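Local coordinates for putative ABC-transporter ATP-binding protein (Alicyclobacillus acidocaldarius, PDB 1Z47), which probably binds and hydrolyses ATP to power the import of sulfate, as the nucleotide-binding subunit of an ABC transporter, at residues B[104-107]-B[108-111]; B[227-230]-B[231-234]; B[237-240]-B[241-244]; B[307-310]-B[311-314]; B[317-320]-B[321-325]. One frame throughout, in Å; residues are numbered along the deposited sequence.

Contact 1: residues B[104-107]-B[108-111]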
# COMPACT_ATOMS: atom_id res chain seq x y z
N VAL B 104 19.19 4.61 -23.69
CA VAL B 104 19.19 5.15 -22.36
C VAL B 104 20.11 6.36 -22.36
O VAL B 104 19.73 7.45 -21.91
CB VAL B 104 19.67 4.08 -21.40
CG1 VAL B 104 19.99 4.69 -20.02
CG2 VAL B 104 18.57 2.99 -21.29
N TYR B 105 21.31 6.19 -22.91
CA TYR B 105 22.26 7.30 -22.95
C TYR B 105 21.66 8.56 -23.58
O TYR B 105 21.80 9.68 -23.06
CB TYR B 105 23.51 6.92 -23.77
CG TYR B 105 24.54 8.03 -23.86
CD1 TYR B 105 25.69 8.00 -23.07
CD2 TYR B 105 24.37 9.10 -24.73
CE1 TYR B 105 26.66 9.01 -23.15
CE2 TYR B 105 25.32 10.12 -24.81
CZ TYR B 105 26.46 10.06 -24.02
OH TYR B 105 27.41 11.06 -24.11
N ASP B 106 21.00 8.40 -24.71
CA ASP B 106 20.45 9.56 -25.39
C ASP B 106 19.23 10.13 -24.70
O ASP B 106 19.00 11.34 -24.76
CB ASP B 106 20.16 9.23 -26.85
CG ASP B 106 21.43 9.09 -27.66
OD1 ASP B 106 22.48 9.56 -27.18
OD2 ASP B 106 21.38 8.52 -28.76
N ASN B 107 18.46 9.27 -24.04
CA ASN B 107 17.28 9.74 -23.30
C ASN B 107 17.75 10.67 -22.20
O ASN B 107 17.17 11.73 -21.99
CB ASN B 107 16.54 8.57 -22.67
CG ASN B 107 15.33 8.15 -23.46
OD1 ASN B 107 14.27 8.78 -23.38
ND2 ASN B 107 15.47 7.10 -24.26
N VAL B 108 18.81 10.26 -21.51
CA VAL B 108 19.37 11.03 -20.40
C VAL B 108 20.13 12.30 -20.79
O VAL B 108 20.16 13.25 -20.01
CB VAL B 108 20.31 10.15 -19.53
CG1 VAL B 108 21.11 11.01 -18.56
CG2 VAL B 108 19.47 9.15 -18.74
N SER B 109 20.74 12.33 -21.97
CA SER B 109 21.51 13.51 -22.38
C SER B 109 20.59 14.62 -22.90
O SER B 109 20.99 15.78 -22.97
CB SER B 109 22.56 13.14 -23.44
OG SER B 109 21.97 12.85 -24.69
N PHE B 110 19.36 14.25 -23.23
CA PHE B 110 18.34 15.17 -23.73
C PHE B 110 18.35 16.57 -23.08
O PHE B 110 18.39 17.59 -23.77
CB PHE B 110 16.97 14.54 -23.54
CG PHE B 110 15.87 15.23 -24.31
CD1 PHE B 110 15.74 15.04 -25.68
CD2 PHE B 110 14.97 16.06 -23.65
CE1 PHE B 110 14.72 15.68 -26.40
CE2 PHE B 110 13.95 16.71 -24.36
CZ PHE B 110 13.83 16.51 -25.74
N GLY B 111 18.30 16.62 -21.75
CA GLY B 111 18.28 17.90 -21.05
C GLY B 111 19.53 18.76 -21.21
O GLY B 111 19.43 19.96 -21.48
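S109 and D106 meet late in a short helix. S109 OG sits between its own backbone N and carbonyl carbon (chi1 72°), and from there it gives D106 O a weak hydrogen bond of 3.3 Å. The same carbonyl oxygen also takes a weak bond from F110 N, so two loose donors share one acceptor. Just before this the bonding is firmer: V108 N reaches V104 O at 3.0 Å and is nearly straight at 164°, while S109 N bonds to Y105 O. V108 places CG2 beside its own N, which lays that methyl 3.6 Å from V104 O and turns the side chain to V154 and A157 of helix 148-160. On the flank facing helix 119-132, Y105 CE2 lies 4.3 Å from S109 CB, and both residues touch V126. N107 turns away to be gripped by F99 N through OD1 and by T103 O through ND2. F110 swings off, its CG anti to the backbone N (chi1 -166°), and its ring meets F99 edge-to-face. This is i to i+4 helix bonding with a serine folded onto the i-3 carbonyl, in a short helix packed among those of an ABC ATPase domain.

Contact 2: residues B[227-230]-B[231-234]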
# COMPACT_ATOMS: atom_id res chain seq x y z
N PHE B 227 1.00 21.13 8.07
CA PHE B 227 2.27 21.02 7.36
C PHE B 227 3.30 20.77 8.44
O PHE B 227 3.67 21.67 9.18
CB PHE B 227 2.53 22.33 6.60
CG PHE B 227 3.76 22.32 5.73
CD1 PHE B 227 4.14 21.16 5.05
CD2 PHE B 227 4.52 23.48 5.57
CE1 PHE B 227 5.27 21.15 4.23
CE2 PHE B 227 5.65 23.48 4.75
CZ PHE B 227 6.02 22.31 4.08
N GLY B 228 3.72 19.51 8.58
CA GLY B 228 4.67 19.16 9.60
C GLY B 228 5.43 17.88 9.32
O GLY B 228 5.23 17.23 8.29
N THR B 229 6.31 17.50 10.25
CA THR B 229 7.09 16.28 10.11
C THR B 229 6.20 15.07 10.31
O THR B 229 5.10 15.18 10.85
CB THR B 229 8.17 16.18 11.15
OG1 THR B 229 7.56 15.99 12.43
CG2 THR B 229 9.06 17.44 11.16
N PRO B 230 6.67 13.89 9.89
CA PRO B 230 5.91 12.65 10.03
C PRO B 230 5.45 12.46 11.47
O PRO B 230 4.30 12.10 11.74
CB PRO B 230 6.92 11.57 9.61
CG PRO B 230 7.64 12.25 8.50
CD PRO B 230 7.89 13.65 9.09
N GLU B 231 6.35 12.73 12.41
CA GLU B 231 6.01 12.57 13.81
C GLU B 231 4.98 13.62 14.19
O GLU B 231 4.02 13.31 14.88
CB GLU B 231 7.25 12.69 14.69
CG GLU B 231 6.95 12.27 16.12
CD GLU B 231 8.15 12.37 17.03
OE1 GLU B 231 7.97 12.19 18.26
OE2 GLU B 231 9.26 12.61 16.52
N GLU B 232 5.17 14.85 13.72
CA GLU B 232 4.24 15.91 14.02
C GLU B 232 2.82 15.55 13.58
O GLU B 232 1.90 15.52 14.41
CB GLU B 232 4.70 17.22 13.36
CG GLU B 232 5.75 17.94 14.21
CD GLU B 232 6.43 19.12 13.52
OE1 GLU B 232 7.26 19.77 14.20
OE2 GLU B 232 6.16 19.41 12.33
N VAL B 233 2.64 15.24 12.30
CA VAL B 233 1.30 14.91 11.81
C VAL B 233 0.69 13.65 12.41
O VAL B 233 -0.53 13.54 12.49
CB VAL B 233 1.25 14.82 10.27
CG1 VAL B 233 1.57 16.18 9.68
CG2 VAL B 233 2.23 13.76 9.76
N TYR B 234 1.53 12.72 12.87
CA TYR B 234 1.04 11.47 13.46
C TYR B 234 0.72 11.59 14.95
O TYR B 234 -0.32 11.10 15.41
CB TYR B 234 2.08 10.35 13.28
CG TYR B 234 1.62 8.96 13.74
CD1 TYR B 234 1.08 8.04 12.84
CD2 TYR B 234 1.74 8.58 15.07
CE1 TYR B 234 0.69 6.76 13.26
CE2 TYR B 234 1.36 7.31 15.49
CZ TYR B 234 0.84 6.40 14.59
OH TYR B 234 0.50 5.14 15.03
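T229 and E232 hold each other by two reciprocal hydrogen bonds. E232 OE2 accepts from T229 N at 2.8 Å, the N-H arriving from above the carboxylate plane, 43° out of it. In return E232 N donates to T229 OG1 at 2.9 Å with a fairly straight angle of 159°. A chi1 of 68° aims the threonine hydroxyl at the helix start, and the extended glutamate runs back past it, E232 CG lying 3.2 Å from T229 OG1. The pair is a capping box, with T229 as N-cap of helix 230-235 directly after the edge strand 223-228 of the nucleotide-binding sheet. Each side chain thus satisfies an N-H at the beginning of the helix, and the helix N-terminus would be expected to favour the carboxylate's negative charge. Behind the cap the ordinary helix bonds start, V233 N to T229 O at 2.9 Å and Y234 N to P230 O at 3.1 Å. Packing then spreads outward: V233 CG2 presses on P230 O at 3.3 Å, and V233 CG1 lies 4.1 Å from G228 O. Beyond the cap E231 forms a salt bridge with R334 of the second subunit, while Y234 bonds through OH to K287 and sets its ring edge-to-face against F308 of that subunit.

Contact 3: residues B[237-240]-B[241-244]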
# COMPACT_ATOMS: atom_id res chain seq x y z
N PRO B 237 -1.75 15.58 15.49
CA PRO B 237 -2.63 15.98 14.39
C PRO B 237 -3.36 17.29 14.72
O PRO B 237 -3.92 17.44 15.80
CB PRO B 237 -3.58 14.78 14.25
CG PRO B 237 -3.53 14.10 15.62
CD PRO B 237 -2.08 14.24 15.99
N GLY B 238 -3.33 18.22 13.79
CA GLY B 238 -3.97 19.51 14.01
C GLY B 238 -5.48 19.48 13.89
O GLY B 238 -6.17 20.31 14.48
N THR B 239 -6.01 18.53 13.13
CA THR B 239 -7.45 18.45 12.97
C THR B 239 -7.91 17.01 12.96
O THR B 239 -7.09 16.08 12.86
CB THR B 239 -7.89 19.11 11.66
OG1 THR B 239 -7.39 18.33 10.56
CG2 THR B 239 -7.33 20.52 11.56
N LEU B 240 -9.21 16.82 13.06
CA LEU B 240 -9.74 15.47 13.05
C LEU B 240 -9.36 14.83 11.71
O LEU B 240 -9.07 13.63 11.65
CB LEU B 240 -11.26 15.50 13.21
CG LEU B 240 -12.00 14.18 12.99
CD1 LEU B 240 -11.55 13.12 14.01
CD2 LEU B 240 -13.50 14.45 13.16
N PHE B 241 -9.36 15.63 10.64
CA PHE B 241 -9.01 15.07 9.33
C PHE B 241 -7.59 14.50 9.33
O PHE B 241 -7.38 13.39 8.85
CB PHE B 241 -9.11 16.09 8.18
CG PHE B 241 -8.81 15.49 6.84
CD1 PHE B 241 -9.75 14.67 6.21
CD2 PHE B 241 -7.55 15.64 6.25
CE1 PHE B 241 -9.44 14.00 5.03
CE2 PHE B 241 -7.23 14.96 5.05
CZ PHE B 241 -8.17 14.15 4.45
N VAL B 242 -6.63 15.26 9.87
CA VAL B 242 -5.24 14.79 9.92
C VAL B 242 -5.19 13.54 10.79
O VAL B 242 -4.56 12.54 10.45
CB VAL B 242 -4.25 15.85 10.51
CG1 VAL B 242 -2.82 15.27 10.55
CG2 VAL B 242 -4.25 17.12 9.65
N ALA B 243 -5.90 13.58 11.91
CA ALA B 243 -5.92 12.45 12.82
C ALA B 243 -6.48 11.18 12.19
O ALA B 243 -6.03 10.07 12.47
CB ALA B 243 -6.72 12.82 14.09
N SER B 244 -7.48 11.34 11.33
CA SER B 244 -8.12 10.22 10.67
C SER B 244 -7.47 9.84 9.34
O SER B 244 -7.73 8.76 8.82
CB SER B 244 -9.59 10.55 10.43
OG SER B 244 -10.13 11.15 11.57
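L240 O is gripped twice by S244, from the backbone and from the side chain of the same residue. S244 N approaches at 2.8 Å, while S244 OG comes in at 2.7 Å from above the carbonyl plane, 36° out of it. The serine can do this because OG is set beside its own N (chi1 -44°), which folds the hydroxyl back along the helix; L240 CD1 then lies 3.4 Å from S244 OG. One residue earlier, T239 O takes A243 N at 2.9 Å, and T239 OG1 takes V242 N at 3.2 Å, nearly straight, 167° at the hydrogen. That hydroxyl is itself held from outside by E225 of strand 223-228, so a second-shell carboxylate helps fix the rotation of the capping side chain. P237 closes the apolar side: its CB rests 3.8 Å from V242 CG1 and 3.7 Å from A243 CB, bringing the loop over the first turn. F241 extends away from this bonding, stacked with the rings of H220 and F245, and lies near, without touching, the probable Walker A loop. On another side L240 packs against F353 and A281, from strands 351-354 and 279-284. T239 is thus the N-cap of helix 240-245, and S244, late in this helix, bonds to the carbonyl four residues back; the helix lies between the nucleotide-binding sheet and C-terminal strands.

Contact 4: residues B[307-310]-B[311-314]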
# COMPACT_ATOMS: atom_id res chain seq x y z
N ALA B 307 -6.02 -11.58 12.17
CA ALA B 307 -5.21 -11.80 10.97
C ALA B 307 -3.75 -11.51 11.34
O ALA B 307 -3.42 -10.44 11.83
CB ALA B 307 -5.66 -10.88 9.81
N PHE B 308 -2.90 -12.50 11.10
CA PHE B 308 -1.49 -12.36 11.40
C PHE B 308 -0.84 -11.46 10.35
O PHE B 308 -0.85 -11.79 9.17
CB PHE B 308 -0.81 -13.73 11.38
CG PHE B 308 0.65 -13.68 11.68
CD1 PHE B 308 1.10 -13.27 12.93
CD2 PHE B 308 1.59 -13.95 10.69
CE1 PHE B 308 2.46 -13.14 13.20
CE2 PHE B 308 2.96 -13.83 10.95
CZ PHE B 308 3.39 -13.42 12.20
N LYS B 309 -0.25 -10.35 10.77
CA LYS B 309 0.36 -9.47 9.76
C LYS B 309 1.87 -9.34 9.87
O LYS B 309 2.47 -8.43 9.30
CB LYS B 309 -0.34 -8.11 9.80
CG LYS B 309 -1.85 -8.22 9.48
CD LYS B 309 -2.47 -6.89 9.18
CE LYS B 309 -1.98 -6.35 7.84
NZ LYS B 309 -2.49 -4.98 7.62
N GLY B 310 2.50 -10.27 10.59
CA GLY B 310 3.94 -10.26 10.73
C GLY B 310 4.44 -9.64 12.01
O GLY B 310 4.68 -10.34 12.99
N SER B 311 4.60 -8.32 12.01
CA SER B 311 5.06 -7.58 13.18
C SER B 311 3.96 -7.45 14.23
O SER B 311 4.23 -7.04 15.36
CB SER B 311 5.50 -6.18 12.77
OG SER B 311 5.55 -5.33 13.90
N TYR B 312 2.73 -7.79 13.85
CA TYR B 312 1.60 -7.68 14.77
C TYR B 312 0.43 -8.46 14.22
O TYR B 312 0.38 -8.78 13.03
CB TYR B 312 1.21 -6.21 14.95
CG TYR B 312 0.54 -5.60 13.73
CD1 TYR B 312 -0.83 -5.72 13.55
CD2 TYR B 312 1.29 -4.98 12.72
CE1 TYR B 312 -1.46 -5.25 12.39
CE2 TYR B 312 0.67 -4.51 11.54
CZ TYR B 312 -0.71 -4.65 11.39
OH TYR B 312 -1.35 -4.22 10.25
N SER B 313 -0.52 -8.77 15.10
CA SER B 313 -1.72 -9.47 14.72
C SER B 313 -2.88 -8.46 14.77
O SER B 313 -3.03 -7.70 15.73
CB SER B 313 -1.98 -10.62 15.70
OG SER B 313 -3.14 -11.38 15.33
N ALA B 314 -3.69 -8.45 13.72
CA ALA B 314 -4.82 -7.54 13.67
C ALA B 314 -6.03 -8.26 14.24
O ALA B 314 -6.33 -9.39 13.86
CB ALA B 314 -5.09 -7.09 12.23
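K309 and Y312 clasp each other across the tight end of a beta hairpin, the turn that joins strands 301-308 and 312-319 in the antiparallel sheet of the C-terminal part of the chain. The strands run almost exactly antiparallel, their short segments 170° apart. A307 and A314 form a hydrogen-bonded pair, A307 N to A314 O and A314 N to A307 O, each 2.8 Å. F308 and S313 follow as a non-hydrogen-bonded pair, and K309 N to Y312 O, also 2.8 Å and in the carbonyl plane, closes the loop. G310 bends the chain with a positive phi of 98°, at backbone angles where any side chain would collide with the carbonyl oxygen of K309. G310 N lies 3.5 Å above the centre of the F308 ring, so the phenylalanine covers the turn from the F308 and S313 side. F308 also packs on E235 of the second subunit, which puts the hairpin end into the dimer interface.

K309 and Y312 extend alongside each other in the same direction. Y312 CG stands between its own N and carbonyl carbon (chi1 72°), which lifts the ring up beside the lysine; K309 CB sits over one face, 4.1 Å from the centroid of the Y312 ring, in a CH-pi contact. H328 stacks with the same ring. Beyond CB the lysine bends at chi3 and follows the tyrosine outward to its hydroxyl. There its ammonium makes salt bridges with E211 and E207 of the second subunit, and K309 NZ gives a 3.0 Å hydrogen bond to Y312 OH.

Contact 5: residues B[317-320]-B[321-325]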
# COMPACT_ATOMS: atom_id res chain seq x y z
N ILE B 317 -12.96 -6.59 16.74
CA ILE B 317 -13.94 -6.92 17.78
C ILE B 317 -15.20 -6.04 17.68
O ILE B 317 -15.13 -4.88 17.25
CB ILE B 317 -13.34 -6.74 19.18
CG1 ILE B 317 -12.87 -5.30 19.35
CG2 ILE B 317 -12.17 -7.73 19.37
CD1 ILE B 317 -12.34 -4.96 20.73
N ARG B 318 -16.34 -6.60 18.08
CA ARG B 318 -17.62 -5.88 18.04
C ARG B 318 -18.12 -5.65 19.46
O ARG B 318 -18.34 -6.61 20.20
CB ARG B 318 -18.68 -6.70 17.31
CG ARG B 318 -20.05 -6.01 17.22
CD ARG B 318 -21.10 -7.01 16.75
NE ARG B 318 -20.59 -7.80 15.64
CZ ARG B 318 -20.44 -7.35 14.40
NH1 ARG B 318 -19.96 -8.14 13.45
NH2 ARG B 318 -20.81 -6.11 14.10
N THR B 319 -18.28 -4.39 19.82
CA THR B 319 -18.76 -4.04 21.15
C THR B 319 -20.24 -4.38 21.29
O THR B 319 -20.90 -4.76 20.33
CB THR B 319 -18.63 -2.55 21.41
OG1 THR B 319 -19.52 -1.84 20.54
CG2 THR B 319 -17.23 -2.12 21.16
N LYS B 320 -20.74 -4.23 22.51
CA LYS B 320 -22.14 -4.49 22.81
C LYS B 320 -23.02 -3.57 21.96
O LYS B 320 -24.06 -3.99 21.44
CB LYS B 320 -22.40 -4.22 24.30
CG LYS B 320 -22.20 -2.76 24.71
CD LYS B 320 -20.77 -2.29 24.45
CE LYS B 320 -20.65 -0.78 24.51
NZ LYS B 320 -19.22 -0.36 24.43
N ASP B 321 -22.58 -2.32 21.81
CA ASP B 321 -23.27 -1.30 21.03
C ASP B 321 -23.12 -1.48 19.51
O ASP B 321 -23.62 -0.67 18.72
CB ASP B 321 -22.75 0.08 21.46
CG ASP B 321 -23.45 1.22 20.74
OD1 ASP B 321 -23.02 1.57 19.61
OD2 ASP B 321 -24.43 1.77 21.30
N GLY B 322 -22.42 -2.52 19.08
CA GLY B 322 -22.29 -2.77 17.65
C GLY B 322 -21.15 -2.08 16.92
O GLY B 322 -21.11 -2.04 15.69
N GLU B 323 -20.23 -1.51 17.67
CA GLU B 323 -19.09 -0.87 17.05
C GLU B 323 -18.01 -1.91 16.76
O GLU B 323 -17.65 -2.70 17.64
CB GLU B 323 -18.51 0.20 17.96
CG GLU B 323 -19.31 1.50 18.02
CD GLU B 323 -18.69 2.49 18.99
OE1 GLU B 323 -19.10 3.67 19.00
OE2 GLU B 323 -17.77 2.07 19.74
N VAL B 324 -17.50 -1.92 15.53
CA VAL B 324 -16.45 -2.87 15.18
C VAL B 324 -15.14 -2.11 15.25
O VAL B 324 -14.89 -1.20 14.46
CB VAL B 324 -16.68 -3.47 13.77
CG1 VAL B 324 -15.47 -4.29 13.33
CG2 VAL B 324 -17.89 -4.37 13.81
N TRP B 325 -14.32 -2.48 16.22
CA TRP B 325 -13.01 -1.86 16.44
C TRP B 325 -11.87 -2.72 15.90
O TRP B 325 -11.94 -3.95 15.95
CB TRP B 325 -12.74 -1.67 17.93
CG TRP B 325 -13.51 -0.58 18.60
CD1 TRP B 325 -14.87 -0.45 18.65
CD2 TRP B 325 -12.97 0.53 19.33
NE1 TRP B 325 -15.20 0.66 19.37
CE2 TRP B 325 -14.06 1.29 19.80
CE3 TRP B 325 -11.67 0.96 19.63
CZ2 TRP B 325 -13.90 2.45 20.56
CZ3 TRP B 325 -11.50 2.12 20.39
CH2 TRP B 325 -12.62 2.85 20.85
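T319 meets the opposite arm of its hairpin with every atom of its side chain. T319 CB lies 3.9 Å from E323 O, the same oxygen that accepts T319 N at 2.8 Å. From CB the side chain forks. T319 OG1, placed between the backbone N and the carbonyl carbon by a chi1 of 67°, turns into the loop and accepts E323 N at 3.0 Å; E323 CB comes to 3.4 Å from it. T319 CG2 takes the other direction, close to E323 O at 3.6 Å and 3.8 Å from W325 CD1, its approach to the indole oblique. That ring is steadied by E323, two residues earlier, since W325 NE1 donates to E323 OE2, which lies close to the ring plane, while the other carboxylate oxygen of E323 is bridged to R254. The threonine therefore ties a type I turn, T319 to G322, to the tryptophan beyond it. Across the other face R318 NH2 reaches V324 CG2 at 3.4 Å. The hairpin joins strand 312-319 to the edge strand 324-330, with I317 and T319 packed on M345 of strand 342-347 and W325 against W252 of strand 250-255.

The five contacts follow one another along the chain without interleaving. Contacts 2 and 3 touch, V233 O lying 3.5 Å from V242 CG1, so two successive N-capped helices pack together with their centres about 11 Å apart. Contacts 4 and 5 sit at the two ends of strand 312-319, about 20 Å between centres. Contact 1 stands apart, with centres about 38 Å from contact 2 and 58 Å from contact 5. Within one chain contacts 2 and 4 are about 10 Å apart at their nearest atoms, yet both touch the second subunit, so the dimer brings them together. Contact 3 comes near the probable Walker A loop, through F241, without touching it.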